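Local coordinates for protein viral CASP8 and FADD-like apoptosis regulator (Molluscum contagiosum virus subtype 1, PDB 2BBR) that blocks death-receptor-induced apoptosis by associating with FADD in the death-inducing signaling complex and interfering with host caspase-8 recruitment and activation, at residues L139-A142 / L143-V146; L164-L167 / D168-Q171. All coordinates share one frame; numbering follows the deposited sequence.

Contact 1: residues L139-A142 / L143-V146; sequences LVLA and LENV
Leu139 meets Leu143 one helical turn on, its CG lying 4.2 Å from CD1 of Leu143 as the two side chains pass at a slant. Their backbones are joined by Leu143 N to Leu139 O at 3.0 Å, with an N-H...O angle of 160°. Both side chains are buried and rest on Ala119 of helix 109-122, so this flank of helix 136-145 packs into the core of the second death effector domain. Val140, on another side of the helix, packs on Tyr96 and Met100. Val140 CG1, placed anti to the backbone N (chi1 175°), touches Glu144 OE2 at 3.6 Å, while Val140 O accepts Glu144 N at 2.9 Å. Leu141 adds a methyl on the same carboxylate: CD2 is 3.9 Å from Glu144 OE2. The backbone bond from Asn145 N to Leu141 O, at 2.8 Å, is the last regular one here. At Ala142 the series fades, since Val146 N reaches Ala142 O only weakly, at 3.5 Å and 131°, and Val146 has left the helix. The carboxylate of Glu144 is thus flanked by Val140 and Leu141 methyls, but OE2 has its polar partners on helix 95-104: a salt bridge from Arg97 NH1 and a hydrogen bond with Tyr96 OH. Such partners would be expected to stabilise the charged form of Glu144 beside its apolar neighbours.

Contact 2: residues L164-L167 / D168-Q171; sequences LRRL and DLCQ
Bends at chi2 and chi3 fold the Arg166 chain back on itself, and Asp168 sets its carboxylate between its own backbone N and carbonyl carbon (chi1 58°); together these torsions bring the guanidinium alongside the acid two residues later. The grip is side-on and bidentate: Arg166 NE donates to Asp168 OD1 at 2.9 Å, and Arg166 NH2 to Asp168 OD2, also at 2.9 Å. Both oxygens use their syn lone pairs and the two planes lie within 12° of each other, so the salt bridge fixes the rotation of both groups. Leu169 CD1 sits over the centre of one guanidinium face, 3.6 Å from Arg166 CZ. The setting is the junction between helices 155-163 and 167-187 in the second death effector domain: Arg165, with positive phi, closes the first helix in a Schellman motif, and Arg166 holds the N-cap position of the next. From there Arg166 O accepts Cys170 N at 3.0 Å, as well as a weak bond from Leu169 N. One residue on, Gln171 N binds Leu167 O at 2.9 Å. Arg166 NH1, the nitrogen not used by Asp168, forms a salt bridge with Glu111 OE2 on helix 109-122 and a hydrogen bond to Glu106 O, while Leu169 packs against Leu107 and Leu161.

Along the chain from the N terminus, contact 1 comes first, in the last turns of helix 136-145, and contact 2 follows at the entry to helix 167-187. They are in series: each is made within one unbroken run of residues, closes no long loop, and neither nests in nor crosses the other. Helix 155-163 lies between them in sequence. The centres of contact 1 and contact 2 are about 19 Å apart. Between the nearest atoms of contact 1 and contact 2 the distance is about 9 Å, so they do not touch. Helix 109-122 relates them: Leu139 of contact 1 touches its Leu115, and Leu164 of contact 2 its Ala114. Contact 1 also reaches helix 22-31 of the first domain through Phe30.

Contact 1: residues L139-A142 / L143-V146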
loop_
_atom_site.group_PDB
_atom_site.type_symbol
_atom_site.label_atom_id
_atom_site.label_comp_id
_atom_site.label_asym_id
_atom_site.label_seq_id
_atom_site.Cartn_x
_atom_site.Cartn_y
_atom_site.Cartn_z
ATOM N N LEU A 139 11.305 -0.406 0.386
ATOM C CA LEU A 139 12.055 -0.956 -0.740
ATOM C C LEU A 139 11.301 -0.600 -2.029
ATOM O O LEU A 139 11.907 -0.191 -3.022
ATOM C CB LEU A 139 12.174 -2.478 -0.615
ATOM C CG LEU A 139 12.698 -3.235 -1.839
ATOM C CD1 LEU A 139 14.085 -2.734 -2.211
ATOM C CD2 LEU A 139 12.726 -4.730 -1.544
ATOM N N VAL A 140 9.978 -0.749 -2.014
ATOM C CA VAL A 140 9.178 -0.419 -3.190
ATOM C C VAL A 140 9.351 1.054 -3.563
ATOM O O VAL A 140 9.578 1.381 -4.727
ATOM C CB VAL A 140 7.680 -0.734 -2.960
ATOM C CG1 VAL A 140 6.850 -0.256 -4.153
ATOM C CG2 VAL A 140 7.495 -2.229 -2.750
ATOM N N LEU A 141 9.262 1.944 -2.582
ATOM C CA LEU A 141 9.427 3.361 -2.878
ATOM C C LEU A 141 10.822 3.653 -3.422
ATOM O O LEU A 141 10.975 4.471 -4.331
ATOM C CB LEU A 141 9.151 4.209 -1.632
ATOM C CG LEU A 141 7.688 4.234 -1.170
ATOM C CD1 LEU A 141 7.572 5.093 0.081
ATOM C CD2 LEU A 141 6.792 4.783 -2.270
ATOM N N ALA A 142 11.838 2.994 -2.875
ATOM C CA ALA A 142 13.202 3.203 -3.349
ATOM C C ALA A 142 13.315 2.802 -4.821
ATOM O O ALA A 142 13.947 3.499 -5.619
ATOM C CB ALA A 142 14.183 2.407 -2.502
ATOM N N LEU A 143 12.705 1.677 -5.180
ATOM C CA LEU A 143 12.727 1.219 -6.566
ATOM C C LEU A 143 11.951 2.191 -7.453
ATOM O O LEU A 143 12.367 2.482 -8.574
ATOM C CB LEU A 143 12.121 -0.184 -6.673
ATOM C CG LEU A 143 12.941 -1.322 -6.054
ATOM C CD1 LEU A 143 12.072 -2.560 -5.908
ATOM C CD2 LEU A 143 14.167 -1.615 -6.902
ATOM N N GLU A 144 10.826 2.693 -6.950
ATOM C CA GLU A 144 10.018 3.649 -7.702
ATOM C C GLU A 144 10.798 4.929 -7.954
ATOM O O GLU A 144 10.752 5.500 -9.043
ATOM C CB GLU A 144 8.772 4.051 -6.911
ATOM C CG GLU A 144 7.585 3.126 -6.982
ATOM C CD GLU A 144 6.395 3.695 -6.226
ATOM O OE1 GLU A 144 6.142 4.917 -6.346
ATOM O OE2 GLU A 144 5.719 2.924 -5.521
ATOM N N ASN A 145 11.508 5.384 -6.930
ATOM C CA ASN A 145 12.236 6.635 -7.023
ATOM C C ASN A 145 13.361 6.685 -8.042
ATOM O O ASN A 145 13.762 7.777 -8.454
ATOM C CB ASN A 145 12.719 7.062 -5.631
ATOM C CG ASN A 145 11.566 7.445 -4.719
ATOM O OD1 ASN A 145 10.469 7.748 -5.192
ATOM N ND2 ASN A 145 11.808 7.448 -3.410
ATOM N N VAL A 146 13.862 5.525 -8.457
ATOM C CA VAL A 146 14.907 5.488 -9.478
ATOM C C VAL A 146 14.337 4.967 -10.799
ATOM O O VAL A 146 15.075 4.743 -11.760
ATOM C CB VAL A 146 16.118 4.616 -9.055
ATOM C CG1 VAL A 146 16.760 5.193 -7.804
ATOM C CG2 VAL A 146 15.688 3.180 -8.831
#

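Contact 2: residues L164-L167 / D168-Q171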
loop_
_atom_site.group_PDB
_atom_site.type_symbol
_atom_site.label_atom_id
_atom_site.label_comp_id
_atom_site.label_asym_id
_atom_site.label_seq_id
_atom_site.Cartn_x
_atom_site.Cartn_y
_atom_site.Cartn_z
ATOM N N LEU A 164 13.963 -15.282 -5.528
ATOM C CA LEU A 164 13.818 -15.684 -4.134
ATOM C C LEU A 164 13.081 -17.021 -4.038
ATOM O O LEU A 164 13.013 -17.633 -2.969
ATOM C CB LEU A 164 13.032 -14.606 -3.379
ATOM C CG LEU A 164 12.783 -14.784 -1.883
ATOM C CD1 LEU A 164 14.108 -14.767 -1.137
ATOM C CD2 LEU A 164 11.869 -13.666 -1.385
ATOM N N ARG A 165 12.538 -17.454 -5.172
ATOM C CA ARG A 165 11.769 -18.688 -5.295
ATOM C C ARG A 165 10.351 -18.563 -4.750
ATOM O O ARG A 165 9.665 -19.564 -4.546
ATOM C CB ARG A 165 12.502 -19.870 -4.646
ATOM C CG ARG A 165 13.708 -20.320 -5.459
ATOM C CD ARG A 165 14.246 -21.669 -5.008
ATOM N NE ARG A 165 15.504 -21.547 -4.275
ATOM C CZ ARG A 165 15.627 -20.974 -3.083
ATOM N NH1 ARG A 165 14.566 -20.462 -2.473
ATOM N NH2 ARG A 165 16.815 -20.912 -2.498
ATOM N N ARG A 166 9.911 -17.327 -4.520
ATOM C CA ARG A 166 8.550 -17.086 -4.061
ATOM C C ARG A 166 7.712 -16.868 -5.317
ATOM O O ARG A 166 7.252 -15.758 -5.612
ATOM C CB ARG A 166 8.474 -15.861 -3.142
ATOM C CG ARG A 166 9.012 -16.107 -1.732
ATOM C CD ARG A 166 8.273 -17.254 -1.049
ATOM N NE ARG A 166 6.848 -16.987 -0.873
ATOM C CZ ARG A 166 6.326 -16.338 0.162
ATOM N NH1 ARG A 166 7.113 -15.882 1.127
ATOM N NH2 ARG A 166 5.014 -16.144 0.231
ATOM N N LEU A 167 7.535 -17.951 -6.068
ATOM C CA LEU A 167 6.774 -17.910 -7.306
ATOM C C LEU A 167 5.322 -17.507 -7.081
ATOM O O LEU A 167 4.664 -17.012 -7.997
ATOM C CB LEU A 167 6.855 -19.267 -8.016
ATOM C CG LEU A 167 8.172 -19.561 -8.746
ATOM C CD1 LEU A 167 9.352 -19.442 -7.797
ATOM C CD2 LEU A 167 8.111 -20.953 -9.348
ATOM N N ASP A 168 4.823 -17.710 -5.868
ATOM C CA ASP A 168 3.453 -17.339 -5.543
ATOM C C ASP A 168 3.311 -15.817 -5.548
ATOM O O ASP A 168 2.353 -15.275 -6.109
ATOM C CB ASP A 168 3.058 -17.913 -4.174
ATOM C CG ASP A 168 3.974 -17.455 -3.047
ATOM O OD1 ASP A 168 5.212 -17.482 -3.224
ATOM O OD2 ASP A 168 3.445 -17.082 -1.979
ATOM N N LEU A 169 4.269 -15.128 -4.936
ATOM C CA LEU A 169 4.242 -13.671 -4.884
ATOM C C LEU A 169 4.568 -13.105 -6.263
ATOM O O LEU A 169 3.988 -12.106 -6.686
ATOM C CB LEU A 169 5.235 -13.164 -3.836
ATOM C CG LEU A 169 4.958 -13.662 -2.414
ATOM C CD1 LEU A 169 6.022 -13.127 -1.468
ATOM C CD2 LEU A 169 3.573 -13.233 -1.961
ATOM N N CYS A 170 5.501 -13.741 -6.962
ATOM C CA CYS A 170 5.858 -13.319 -8.310
ATOM C C CYS A 170 4.601 -13.333 -9.174
ATOM O O CYS A 170 4.312 -12.373 -9.889
ATOM C CB CYS A 170 6.890 -14.277 -8.912
ATOM S SG CYS A 170 7.271 -13.993 -10.661
ATOM N N GLN A 171 3.849 -14.426 -9.098
ATOM C CA GLN A 171 2.632 -14.563 -9.882
ATOM C C GLN A 171 1.620 -13.461 -9.584
ATOM O O GLN A 171 0.963 -12.964 -10.497
ATOM C CB GLN A 171 1.998 -15.933 -9.649
ATOM C CG GLN A 171 0.752 -16.176 -10.481
ATOM C CD GLN A 171 0.203 -17.572 -10.299
ATOM O OE1 GLN A 171 -0.952 -17.752 -9.917
ATOM N NE2 GLN A 171 1.032 -18.572 -10.572
#